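PDB 3FI9: malate dehydrogenase from Porphyromonas gingivalis, which probably catalyses the NAD-dependent, reversible oxidation of malate to oxaloacetate. Local coordinates for residues L11-A16 and L37-P42; G21-Q26 and S239-S244; Y79-G84 and H121-F126. One frame throughout, in Å; residues are numbered along the deposited sequence.

Contact 1: residues L11-A16 and L37-P42; sequences LTIVGA and LCLYDP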
ATOM      1  N   LEU A  11      -5.412  15.877  -7.181  1.00 17.58           N
ATOM      2  CA  LEU A  11      -5.984  14.560  -7.302  1.00 17.95           C
ATOM      3  C   LEU A  11      -6.864  14.302  -6.079  1.00 17.27           C
ATOM      4  O   LEU A  11      -6.428  14.367  -4.898  1.00 17.01           O
ATOM      5  CB  LEU A  11      -4.870  13.485  -7.434  1.00 17.36           C
ATOM      6  CG  LEU A  11      -5.264  12.005  -7.165  1.00 18.88           C
ATOM      7  CD1 LEU A  11      -6.415  11.539  -8.091  1.00 16.60           C
ATOM      8  CD2 LEU A  11      -4.029  11.043  -7.331  1.00 13.86           C
ATOM      9  N   THR A  12      -8.123  14.015  -6.361  1.00 16.75           N
ATOM     10  CA  THR A  12      -9.046  13.643  -5.310  1.00 15.66           C
ATOM     11  C   THR A  12      -9.482  12.176  -5.337  1.00 16.18           C
ATOM     12  O   THR A  12     -10.028  11.667  -6.334  1.00 16.30           O
ATOM     13  CB  THR A  12     -10.277  14.523  -5.372  1.00 16.73           C
ATOM     14  OG1 THR A  12      -9.879  15.873  -5.112  1.00 16.59           O
ATOM     15  CG2 THR A  12     -11.321  14.080  -4.337  1.00 15.97           C
ATOM     16  N   ILE A  13      -9.309  11.524  -4.203  1.00 16.07           N
ATOM     17  CA  ILE A  13      -9.762  10.136  -4.038  1.00 16.56           C
ATOM     18  C   ILE A  13     -11.094  10.159  -3.378  1.00 16.58           C
ATOM     19  O   ILE A  13     -11.206  10.672  -2.276  1.00 17.11           O
ATOM     20  CB  ILE A  13      -8.807   9.343  -3.130  1.00 15.74           C
ATOM     21  CG1 ILE A  13      -7.404   9.309  -3.722  1.00 18.31           C
ATOM     22  CG2 ILE A  13      -9.333   7.877  -2.899  1.00 17.31           C
ATOM     23  CD1 ILE A  13      -7.318   8.994  -5.160  1.00 20.19           C
ATOM     24  N   VAL A  14     -12.122   9.616  -4.034  1.00 16.28           N
ATOM     25  CA  VAL A  14     -13.413   9.495  -3.389  1.00 16.75           C
ATOM     26  C   VAL A  14     -13.555   8.093  -2.789  1.00 16.48           C
ATOM     27  O   VAL A  14     -13.222   7.124  -3.437  1.00 16.04           O
ATOM     28  CB  VAL A  14     -14.570   9.794  -4.398  1.00 17.25           C
ATOM     29  CG1 VAL A  14     -15.913   9.497  -3.777  1.00 16.82           C
ATOM     30  CG2 VAL A  14     -14.523  11.223  -4.811  1.00 17.95           C
ATOM     31  N   GLY A  15     -14.011   7.991  -1.546  1.00 14.64           N
ATOM     32  CA  GLY A  15     -14.119   6.692  -0.913  1.00 17.17           C
ATOM     33  C   GLY A  15     -12.853   6.368  -0.152  1.00 16.50           C
ATOM     34  O   GLY A  15     -12.535   5.208   0.044  1.00 17.04           O
ATOM     35  N   ALA A  16     -12.132   7.412   0.254  1.00 16.88           N
ATOM     36  CA  ALA A  16     -10.786   7.280   0.848  1.00 17.41           C
ATOM     37  C   ALA A  16     -10.734   6.628   2.243  1.00 18.05           C
ATOM     38  O   ALA A  16      -9.660   6.203   2.684  1.00 16.25           O
ATOM     39  CB  ALA A  16     -10.107   8.688   0.909  1.00 16.58           C
ATOM     40  N   LEU A  37      -2.888  16.047  -2.835  1.00 17.12           N
ATOM     41  CA  LEU A  37      -3.695  14.830  -2.795  1.00 16.29           C
ATOM     42  C   LEU A  37      -4.804  15.053  -1.790  1.00 15.26           C
ATOM     43  O   LEU A  37      -4.552  15.371  -0.629  1.00 15.60           O
ATOM     44  CB  LEU A  37      -2.794  13.664  -2.363  1.00 16.47           C
ATOM     45  CG  LEU A  37      -3.481  12.317  -2.206  1.00 15.85           C
ATOM     46  CD1 LEU A  37      -3.920  11.884  -3.562  1.00 15.57           C
ATOM     47  CD2 LEU A  37      -2.521  11.263  -1.526  1.00 13.08           C
ATOM     48  N   CYS A  38      -6.051  14.916  -2.240  1.00 15.68           N
ATOM     49  CA  CYS A  38      -7.200  15.208  -1.397  1.00 16.37           C
ATOM     50  C   CYS A  38      -8.060  13.968  -1.190  1.00 15.92           C
ATOM     51  O   CYS A  38      -8.418  13.279  -2.164  1.00 14.84           O
ATOM     52  CB  CYS A  38      -8.006  16.357  -2.018  1.00 17.47           C
ATOM     53  SG  CYS A  38      -9.547  16.726  -1.183  1.00 21.69           S
ATOM     54  N   LEU A  39      -8.351  13.670   0.078  1.00 15.00           N
ATOM     55  CA  LEU A  39      -9.079  12.464   0.443  1.00 15.47           C
ATOM     56  C   LEU A  39     -10.496  12.833   0.859  1.00 17.22           C
ATOM     57  O   LEU A  39     -10.699  13.660   1.790  1.00 17.18           O
ATOM     58  CB  LEU A  39      -8.349  11.730   1.553  1.00 14.49           C
ATOM     59  CG  LEU A  39      -6.863  11.401   1.341  1.00 17.52           C
ATOM     60  CD1 LEU A  39      -6.454  10.441   2.465  1.00 18.25           C
ATOM     61  CD2 LEU A  39      -6.681  10.753  -0.051  1.00 13.08           C
ATOM     62  N   TYR A  40     -11.490  12.241   0.177  1.00 17.18           N
ATOM     63  CA  TYR A  40     -12.886  12.551   0.496  1.00 17.44           C
ATOM     64  C   TYR A  40     -13.622  11.269   0.925  1.00 17.79           C
ATOM     65  O   TYR A  40     -13.468  10.226   0.279  1.00 16.99           O
ATOM     66  CB  TYR A  40     -13.616  13.216  -0.694  1.00 17.37           C
ATOM     67  CG  TYR A  40     -15.129  13.130  -0.512  1.00 19.30           C
ATOM     68  CD1 TYR A  40     -15.812  14.061   0.277  1.00 19.73           C
ATOM     69  CD2 TYR A  40     -15.857  12.092  -1.074  1.00 20.99           C
ATOM     70  CE1 TYR A  40     -17.181  13.985   0.464  1.00 20.07           C
ATOM     71  CE2 TYR A  40     -17.237  11.981  -0.877  1.00 24.41           C
ATOM     72  CZ  TYR A  40     -17.893  12.924  -0.087  1.00 22.14           C
ATOM     73  OH  TYR A  40     -19.254  12.801   0.105  1.00 20.84           O
ATOM     74  N   ASP A  41     -14.397  11.343   2.008  1.00 17.78           N
ATOM     75  CA  ASP A  41     -15.303  10.281   2.369  1.00 19.05           C
ATOM     76  C   ASP A  41     -16.361  10.904   3.255  1.00 20.94           C
ATOM     77  O   ASP A  41     -16.036  11.740   4.131  1.00 21.44           O
ATOM     78  CB  ASP A  41     -14.568   9.178   3.154  1.00 18.01           C
ATOM     79  CG  ASP A  41     -15.233   7.822   3.044  1.00 20.99           C
ATOM     80  OD1 ASP A  41     -16.273   7.659   3.706  1.00 21.25           O
ATOM     81  OD2 ASP A  41     -14.708   6.886   2.338  1.00 22.38           O
ATOM     82  N   PRO A  42     -17.626  10.476   3.079  1.00 22.36           N
ATOM     83  CA  PRO A  42     -18.699  10.860   4.063  1.00 23.26           C
ATOM     84  C   PRO A  42     -18.401  10.378   5.467  1.00 24.11           C
ATOM     85  O   PRO A  42     -18.930  10.938   6.424  1.00 25.04           O
ATOM     86  CB  PRO A  42     -19.956  10.136   3.537  1.00 22.47           C
ATOM     87  CG  PRO A  42     -19.429   9.037   2.650  1.00 23.98           C
ATOM     88  CD  PRO A  42     -18.161   9.629   1.996  1.00 21.90           C
TER
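V14 and Y40 lie side by side on one face of a parallel strand pair, pointing the same way. Y40 CG is anti to its backbone N (chi1 162°), and the ring runs out beside V14, whose CG1 reaches the ring edge near its plane, 3.7 Å from Y40 CD2. On the same face T12 pairs with C38: T12 OG1 rests against C38 CB, while its hydrogen bond goes to the carbonyl of A73. The opposite face is aliphatic. There L11 and L37 run alongside each other, L11 CG being 3.8 Å from L37 CD1, and I13 and L39 repeat the arrangement, L39 CD2 lying 4.0 Å from I13 CB. Helix 19-30 covers these leucines and isoleucine through M24, A25 and A28. Strand, helix and strand thus form the first beta-alpha-beta unit of the Rossmann fold, with a crossover carrying the chain from 10-14 to 37-40. Between the strands the backbone bonds alternate in parallel fashion, from C38 N to L11 O (2.7 Å) up to Y40 N on I13 O. At the C-terminal end Y40 O accepts two donors, G15 N at 2.9 Å and A16 N at 3.1 Å, the latter tilted 33° from the carbonyl plane. The two bonds come where the chain turns out of strand 10-14 into the glycine-rich loop predicted to bind NAD(+); A16 CB lies 3.6 Å from L39 CB. D41, also predicted to bind NAD(+), brings OD2 within 3.1 Å of G15 C, a contact and not a bond; its carboxylate is held by backbone N-H groups, OD2 by A17 and OD1 by F43.

Contact 2: residues G21-Q26 and S239-S244; sequences GSNMAQ and SPSYVS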
ATOM      1  N   GLY A  21      -9.739   2.732  -0.802  1.00 15.68           N
ATOM      2  CA  GLY A  21      -9.361   4.171  -0.907  1.00 15.66           C
ATOM      3  C   GLY A  21      -8.123   4.519  -0.087  1.00 14.92           C
ATOM      4  O   GLY A  21      -7.298   5.351  -0.490  1.00 15.74           O
ATOM      5  N   SER A  22      -7.995   3.926   1.089  1.00 15.20           N
ATOM      6  CA  SER A  22      -6.819   4.234   1.932  1.00 15.13           C
ATOM      7  C   SER A  22      -5.514   3.734   1.238  1.00 14.08           C
ATOM      8  O   SER A  22      -4.432   4.389   1.264  1.00 14.51           O
ATOM      9  CB  SER A  22      -7.004   3.690   3.357  1.00 14.08           C
ATOM     10  OG  SER A  22      -6.967   2.256   3.441  1.00 16.48           O
ATOM     11  N   ASN A  23      -5.608   2.554   0.637  1.00 14.34           N
ATOM     12  CA  ASN A  23      -4.475   1.993  -0.099  1.00 13.40           C
ATOM     13  C   ASN A  23      -4.195   2.866  -1.300  1.00 13.88           C
ATOM     14  O   ASN A  23      -3.055   3.089  -1.635  1.00 13.74           O
ATOM     15  CB  ASN A  23      -4.725   0.525  -0.475  1.00 13.61           C
ATOM     16  CG  ASN A  23      -3.477  -0.152  -1.095  1.00 12.53           C
ATOM     17  OD1 ASN A  23      -3.162   0.067  -2.249  1.00 15.17           O
ATOM     18  ND2 ASN A  23      -2.819  -1.016  -0.331  1.00 13.83           N
ATOM     19  N   MET A  24      -5.236   3.427  -1.919  1.00 13.36           N
ATOM     20  CA  MET A  24      -5.026   4.321  -3.053  1.00 13.21           C
ATOM     21  C   MET A  24      -4.260   5.562  -2.626  1.00 14.53           C
ATOM     22  O   MET A  24      -3.397   6.049  -3.355  1.00 14.49           O
ATOM     23  CB  MET A  24      -6.356   4.756  -3.692  1.00 12.94           C
ATOM     24  CG  MET A  24      -7.168   3.637  -4.432  1.00 14.57           C
ATOM     25  SD  MET A  24      -8.801   4.428  -5.007  1.00 15.25           S
ATOM     26  CE  MET A  24      -9.280   3.233  -6.237  1.00 26.90           C
ATOM     27  N   ALA A  25      -4.576   6.051  -1.446  1.00 14.49           N
ATOM     28  CA  ALA A  25      -3.932   7.251  -0.971  1.00 13.52           C
ATOM     29  C   ALA A  25      -2.451   7.006  -0.798  1.00 13.57           C
ATOM     30  O   ALA A  25      -1.640   7.840  -1.166  1.00 13.26           O
ATOM     31  CB  ALA A  25      -4.547   7.698   0.403  1.00 13.03           C
ATOM     32  N   GLN A  26      -2.107   5.883  -0.195  1.00 12.69           N
ATOM     33  CA  GLN A  26      -0.703   5.529   0.030  1.00 13.40           C
ATOM     34  C   GLN A  26      -0.032   5.316  -1.338  1.00 14.11           C
ATOM     35  O   GLN A  26       1.081   5.721  -1.550  1.00 13.66           O
ATOM     36  CB  GLN A  26      -0.615   4.259   0.908  1.00 14.24           C
ATOM     37  CG  GLN A  26       0.895   3.769   1.065  1.00 13.76           C
ATOM     38  CD  GLN A  26       0.994   2.476   1.849  1.00 14.59           C
ATOM     39  OE1 GLN A  26       0.038   2.043   2.503  1.00 15.74           O
ATOM     40  NE2 GLN A  26       2.147   1.816   1.747  1.00 14.76           N
ATOM     41  N   SER A 239      -5.115  -4.985  -4.858  1.00 13.87           N
ATOM     42  CA  SER A 239      -4.977  -4.972  -6.326  1.00 14.73           C
ATOM     43  C   SER A 239      -5.866  -3.939  -7.057  1.00 14.47           C
ATOM     44  O   SER A 239      -5.377  -3.247  -7.939  1.00 14.93           O
ATOM     45  CB  SER A 239      -5.023  -6.381  -6.968  1.00 14.94           C
ATOM     46  OG  SER A 239      -6.216  -7.107  -6.569  1.00 14.72           O
ATOM     47  N   PRO A 240      -7.164  -3.820  -6.680  1.00 15.10           N
ATOM     48  CA  PRO A 240      -7.960  -2.815  -7.343  1.00 15.09           C
ATOM     49  C   PRO A 240      -7.389  -1.435  -7.096  1.00 15.81           C
ATOM     50  O   PRO A 240      -7.487  -0.590  -7.953  1.00 16.20           O
ATOM     51  CB  PRO A 240      -9.344  -2.912  -6.680  1.00 15.78           C
ATOM     52  CG  PRO A 240      -9.157  -3.724  -5.451  1.00 15.78           C
ATOM     53  CD  PRO A 240      -7.922  -4.551  -5.630  1.00 13.50           C
ATOM     54  N   SER A 241      -6.821  -1.223  -5.922  1.00 15.06           N
ATOM     55  CA  SER A 241      -6.243   0.070  -5.576  1.00 16.26           C
ATOM     56  C   SER A 241      -5.046   0.360  -6.450  1.00 16.26           C
ATOM     57  O   SER A 241      -4.984   1.375  -7.168  1.00 16.87           O
ATOM     58  CB  SER A 241      -5.797   0.076  -4.113  1.00 15.34           C
ATOM     59  OG  SER A 241      -4.899   1.170  -3.931  1.00 19.25           O
ATOM     60  N   TYR A 242      -4.061  -0.534  -6.399  1.00 15.89           N
ATOM     61  CA  TYR A 242      -2.831  -0.295  -7.130  1.00 15.71           C
ATOM     62  C   TYR A 242      -3.106  -0.094  -8.645  1.00 15.66           C
ATOM     63  O   TYR A 242      -2.598   0.833  -9.266  1.00 12.05           O
ATOM     64  CB  TYR A 242      -1.851  -1.462  -6.930  1.00 15.58           C
ATOM     65  CG  TYR A 242      -0.611  -1.276  -7.728  1.00 18.95           C
ATOM     66  CD1 TYR A 242       0.385  -0.387  -7.314  1.00 17.44           C
ATOM     67  CD2 TYR A 242      -0.402  -2.017  -8.875  1.00 18.83           C
ATOM     68  CE1 TYR A 242       1.567  -0.220  -8.081  1.00 17.64           C
ATOM     69  CE2 TYR A 242       0.728  -1.836  -9.625  1.00 20.06           C
ATOM     70  CZ  TYR A 242       1.691  -0.938  -9.236  1.00 18.05           C
ATOM     71  OH  TYR A 242       2.822  -0.849 -10.019  1.00 23.89           O
ATOM     72  N   VAL A 243      -3.954  -0.939  -9.220  1.00 15.46           N
ATOM     73  CA  VAL A 243      -4.157  -0.897 -10.688  1.00 14.42           C
ATOM     74  C   VAL A 243      -4.862   0.423 -11.114  1.00 15.49           C
ATOM     75  O   VAL A 243      -4.425   1.129 -12.057  1.00 13.47           O
ATOM     76  CB  VAL A 243      -4.857  -2.187 -11.199  1.00 13.59           C
ATOM     77  CG1 VAL A 243      -5.227  -2.052 -12.696  1.00 14.59           C
ATOM     78  CG2 VAL A 243      -3.911  -3.424 -10.942  1.00 11.96           C
ATOM     79  N   SER A 244      -5.888   0.789 -10.341  1.00 15.16           N
ATOM     80  CA  SER A 244      -6.584   2.066 -10.532  1.00 15.43           C
ATOM     81  C   SER A 244      -5.616   3.255 -10.450  1.00 15.49           C
ATOM     82  O   SER A 244      -5.709   4.217 -11.221  1.00 15.53           O
ATOM     83  CB  SER A 244      -7.676   2.208  -9.463  1.00 14.33           C
ATOM     84  OG  SER A 244      -8.696   1.186  -9.641  1.00 16.30           O
TER
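N23 and M24 are the residues of helix 19-30 that meet helix 238-251, and S241 is the side chain both of them touch. G21, one of the residues predicted to bind NAD(+), and S22 precede them on the same helix; S22 is turned away, with its OG bonded to the carbonyl of G18. N23 points at the partner helix. Its CG stands anti to the backbone N (chi1 -173°), and S241 OG donates to N23 OD1 at 2.7 Å. The hydroxyl lies in the plane of the amide, on a lone pair of OD1, with a C=O...O angle of 120°. The other end of the amide, ND2, bonds to OE1 of Q26 of the second subunit, so one asparagine serves both the helix pair and the dimer interface. M24 follows and also touches S241: M24 CG is 3.4 Å from S241 OG. Beyond CG its chain is extended and carries CE to S244, 3.7 Å from S244 CB. The hydroxyl of S244 turns back within its own helix, donating to P240 O at 2.7 Å, and that carbonyl also accepts from S244 N. The Q26 side chain reaches into the dimer interface, where its OE1 receives N23 ND2 and Q238 NE2 of the second subunit. The axes of segments 21-26 and 239-244 approach to 8.4 Å and cross at -40°. Helix 44-57 packs on 19-30 through V50 and I54, I125 touches both M24 and S244, and P240, V243 and S244 rest on L150 of strand 147-150.

Contact 3: residues Y79-G84 and H121-F126; sequences YIVSSG and HVIIIF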
ATOM      1  N   TYR A  79      -8.079  15.528 -11.369  1.00 17.91           N
ATOM      2  CA  TYR A  79      -8.145  14.049 -11.496  1.00 17.06           C
ATOM      3  C   TYR A  79      -8.936  13.535 -10.343  1.00 17.86           C
ATOM      4  O   TYR A  79      -8.826  14.037  -9.225  1.00 18.33           O
ATOM      5  CB  TYR A  79      -6.746  13.423 -11.502  1.00 16.43           C
ATOM      6  CG  TYR A  79      -5.928  14.018 -12.601  1.00 17.90           C
ATOM      7  CD1 TYR A  79      -5.947  13.479 -13.873  1.00 21.01           C
ATOM      8  CD2 TYR A  79      -5.201  15.213 -12.394  1.00 19.63           C
ATOM      9  CE1 TYR A  79      -5.190  14.070 -14.929  1.00 21.96           C
ATOM     10  CE2 TYR A  79      -4.491  15.792 -13.414  1.00 21.70           C
ATOM     11  CZ  TYR A  79      -4.469  15.210 -14.670  1.00 24.38           C
ATOM     12  OH  TYR A  79      -3.759  15.800 -15.688  1.00 26.25           O
ATOM     13  N   ILE A  80      -9.769  12.526 -10.615  1.00 17.51           N
ATOM     14  CA  ILE A  80     -10.595  11.954  -9.594  1.00 16.99           C
ATOM     15  C   ILE A  80     -10.583  10.454  -9.749  1.00 17.28           C
ATOM     16  O   ILE A  80     -10.741   9.944 -10.864  1.00 17.45           O
ATOM     17  CB  ILE A  80     -12.085  12.381  -9.745  1.00 18.08           C
ATOM     18  CG1 ILE A  80     -12.233  13.904  -9.560  1.00 17.59           C
ATOM     19  CG2 ILE A  80     -12.938  11.633  -8.700  1.00 16.57           C
ATOM     20  CD1 ILE A  80     -13.647  14.421  -9.897  1.00 21.25           C
ATOM     21  N   VAL A  81     -10.429   9.746  -8.641  1.00 16.43           N
ATOM     22  CA  VAL A  81     -10.588   8.297  -8.653  1.00 15.94           C
ATOM     23  C   VAL A  81     -11.588   7.951  -7.588  1.00 17.20           C
ATOM     24  O   VAL A  81     -11.363   8.255  -6.438  1.00 16.70           O
ATOM     25  CB  VAL A  81      -9.256   7.581  -8.318  1.00 16.28           C
ATOM     26  CG1 VAL A  81      -9.465   6.027  -8.156  1.00 15.62           C
ATOM     27  CG2 VAL A  81      -8.225   7.917  -9.382  1.00 15.16           C
ATOM     28  N   SER A  82     -12.678   7.278  -7.952  1.00 18.17           N
ATOM     29  CA  SER A  82     -13.681   6.886  -6.930  1.00 17.37           C
ATOM     30  C   SER A  82     -13.894   5.420  -6.679  1.00 18.59           C
ATOM     31  O   SER A  82     -14.218   4.673  -7.618  1.00 17.68           O
ATOM     32  CB  SER A  82     -15.066   7.474  -7.238  1.00 18.21           C
ATOM     33  OG  SER A  82     -16.004   7.033  -6.250  1.00 18.38           O
ATOM     34  N   SER A  83     -13.747   5.015  -5.414  1.00 17.99           N
ATOM     35  CA  SER A  83     -14.244   3.721  -4.992  1.00 21.77           C
ATOM     36  C   SER A  83     -15.422   3.940  -4.089  1.00 22.73           C
ATOM     37  O   SER A  83     -15.650   3.153  -3.194  1.00 24.09           O
ATOM     38  CB  SER A  83     -13.208   2.900  -4.219  1.00 20.64           C
ATOM     39  OG  SER A  83     -12.620   3.713  -3.211  1.00 27.64           O
ATOM     40  N   GLY A  84     -16.151   5.029  -4.287  1.00 23.06           N
ATOM     41  CA  GLY A  84     -17.228   5.342  -3.339  1.00 24.00           C
ATOM     42  C   GLY A  84     -18.543   4.810  -3.826  1.00 24.65           C
ATOM     43  O   GLY A  84     -19.379   5.576  -4.261  1.00 26.63           O
ATOM     44  N   HIS A 121      -9.598  13.995 -15.968  1.00 17.55           N
ATOM     45  CA  HIS A 121      -9.916  12.557 -16.043  1.00 16.99           C
ATOM     46  C   HIS A 121     -10.555  12.006 -14.802  1.00 15.70           C
ATOM     47  O   HIS A 121     -10.205  12.391 -13.692  1.00 15.12           O
ATOM     48  CB  HIS A 121      -8.639  11.734 -16.333  1.00 15.80           C
ATOM     49  CG  HIS A 121      -8.929  10.408 -16.958  1.00 17.45           C
ATOM     50  ND1 HIS A 121      -9.089  10.265 -18.318  1.00 14.16           N
ATOM     51  CD2 HIS A 121      -9.130   9.175 -16.414  1.00 19.19           C
ATOM     52  CE1 HIS A 121      -9.382   9.002 -18.591  1.00 18.59           C
ATOM     53  NE2 HIS A 121      -9.434   8.324 -17.453  1.00 17.29           N
ATOM     54  N   VAL A 122     -11.454  11.033 -14.973  1.00 15.22           N
ATOM     55  CA  VAL A 122     -12.159  10.488 -13.854  1.00 15.91           C
ATOM     56  C   VAL A 122     -12.185   8.979 -14.046  1.00 15.48           C
ATOM     57  O   VAL A 122     -12.460   8.517 -15.149  1.00 14.56           O
ATOM     58  CB  VAL A 122     -13.653  10.959 -13.830  1.00 16.54           C
ATOM     59  CG1 VAL A 122     -14.371  10.308 -12.656  1.00 16.70           C
ATOM     60  CG2 VAL A 122     -13.710  12.464 -13.741  1.00 16.60           C
ATOM     61  N   ILE A 123     -11.904   8.256 -12.969  1.00 15.58           N
ATOM     62  CA  ILE A 123     -11.933   6.780 -12.955  1.00 15.36           C
ATOM     63  C   ILE A 123     -12.902   6.270 -11.911  1.00 15.32           C
ATOM     64  O   ILE A 123     -12.828   6.626 -10.708  1.00 15.02           O
ATOM     65  CB  ILE A 123     -10.505   6.190 -12.709  1.00 15.02           C
ATOM     66  CG1 ILE A 123      -9.485   6.819 -13.710  1.00 14.48           C
ATOM     67  CG2 ILE A 123     -10.572   4.631 -12.746  1.00 14.91           C
ATOM     68  CD1 ILE A 123      -8.022   6.306 -13.553  1.00 18.43           C
ATOM     69  N   ILE A 124     -13.811   5.395 -12.357  1.00 16.32           N
ATOM     70  CA  ILE A 124     -14.853   4.891 -11.517  1.00 16.56           C
ATOM     71  C   ILE A 124     -14.556   3.404 -11.289  1.00 18.05           C
ATOM     72  O   ILE A 124     -14.346   2.678 -12.269  1.00 18.08           O
ATOM     73  CB  ILE A 124     -16.190   5.032 -12.241  1.00 16.63           C
ATOM     74  CG1 ILE A 124     -16.496   6.511 -12.597  1.00 17.09           C
ATOM     75  CG2 ILE A 124     -17.296   4.404 -11.386  1.00 18.04           C
ATOM     76  CD1 ILE A 124     -16.584   7.397 -11.362  1.00 20.49           C
ATOM     77  N   ILE A 125     -14.516   2.934 -10.042  1.00 17.84           N
ATOM     78  CA  ILE A 125     -14.152   1.524  -9.868  1.00 20.32           C
ATOM     79  C   ILE A 125     -15.212   0.675  -9.166  1.00 21.51           C
ATOM     80  O   ILE A 125     -15.120  -0.559  -9.160  1.00 22.72           O
ATOM     81  CB  ILE A 125     -12.779   1.342  -9.171  1.00 20.46           C
ATOM     82  CG1 ILE A 125     -12.914   1.387  -7.646  1.00 22.60           C
ATOM     83  CG2 ILE A 125     -11.716   2.313  -9.805  1.00 20.61           C
ATOM     84  CD1 ILE A 125     -11.804   0.595  -6.949  1.00 24.26           C
ATOM     85  N   PHE A 126     -16.243   1.323  -8.655  1.00 21.07           N
ATOM     86  CA  PHE A 126     -17.306   0.627  -7.976  1.00 22.19           C
ATOM     87  C   PHE A 126     -18.306  -0.012  -8.958  1.00 23.24           C
ATOM     88  O   PHE A 126     -18.581   0.499 -10.050  1.00 22.82           O
ATOM     89  CB  PHE A 126     -17.966   1.485  -6.880  1.00 21.51           C
ATOM     90  CG  PHE A 126     -18.628   2.763  -7.378  1.00 21.08           C
ATOM     91  CD1 PHE A 126     -19.972   2.772  -7.751  1.00 19.63           C
ATOM     92  CD2 PHE A 126     -17.930   3.950  -7.406  1.00 18.34           C
ATOM     93  CE1 PHE A 126     -20.590   3.966  -8.161  1.00 19.15           C
ATOM     94  CE2 PHE A 126     -18.539   5.150  -7.822  1.00 19.69           C
ATOM     95  CZ  PHE A 126     -19.876   5.146  -8.218  1.00 21.80           C
TER
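F126 meets S82 and G84 at the C-terminal ends of two parallel strands, 77-82 and 121-124, neighbours in the Rossmann sheet of the dinucleotide-binding domain. In Rossmann folds dinucleotides bind at this end of the parallel strands, and I125 and F126 are predicted NAD(+)-binding residues. From CB of F126, which points toward the other strand, the side chain leaves with CG between the backbone N and the carbonyl carbon (chi1 62°), a crowded position. CG lies 4.1 Å from G84 C, and CD2 reaches G84 N and G84 C, both at 3.7 Å. CE2 meets the hydroxyl of S82: OG sits at the ring edge, near its plane. At the tip, CZ lies near G84 O, which stands over one face toward the rim, while I124 CG2 occupies the opposite face, likewise offset; the ring is therefore held between a carbonyl and a methyl. N101 of helix 94-115, likewise predicted to bind NAD(+), also touches F126. Leading up to F126, strand segments 79-82 and 121-124 run within 4° of parallel, joined by four backbone bonds, among them S82 N to I123 O at 2.8 Å and I125 N to S82 O at 3.0 Å. The faces differ in cover. I80, V122 and I124 pack on I112 and L108 of helix 94-115, whereas I123 packs on M247 and I248 of helix 238-251 and V81 on M24 of helix 19-30; H121 NE2 bonds to T148 OG1 in the adjacent strand. At the far end Y79 and H121 cross at about a right angle. The S82 hydroxyl that edges the F126 ring is itself fixed by an ST turn, G84 N donating to S82 OG at 2.8 Å and 163°.

In the fold
From the N terminus, strand 10-14 leads into helix 19-30 and on to strand 37-40, where contact 1 closes a short loop, the first crossover of the sheet. Contact 2 opens inside that loop, at 21-26, but closes only at 239-244, more than two hundred residues later, so the two cross. Contact 3 comes after contact 1 and lies wholly within the long span of contact 2. Contacts 1 and 3 share the sheet, strand 10-14 lying next to 77-82, while contact 2 joins the nucleotide-binding half to the C-terminal half. M24 links contacts 2 and 3, its CE packing on V81 and I125.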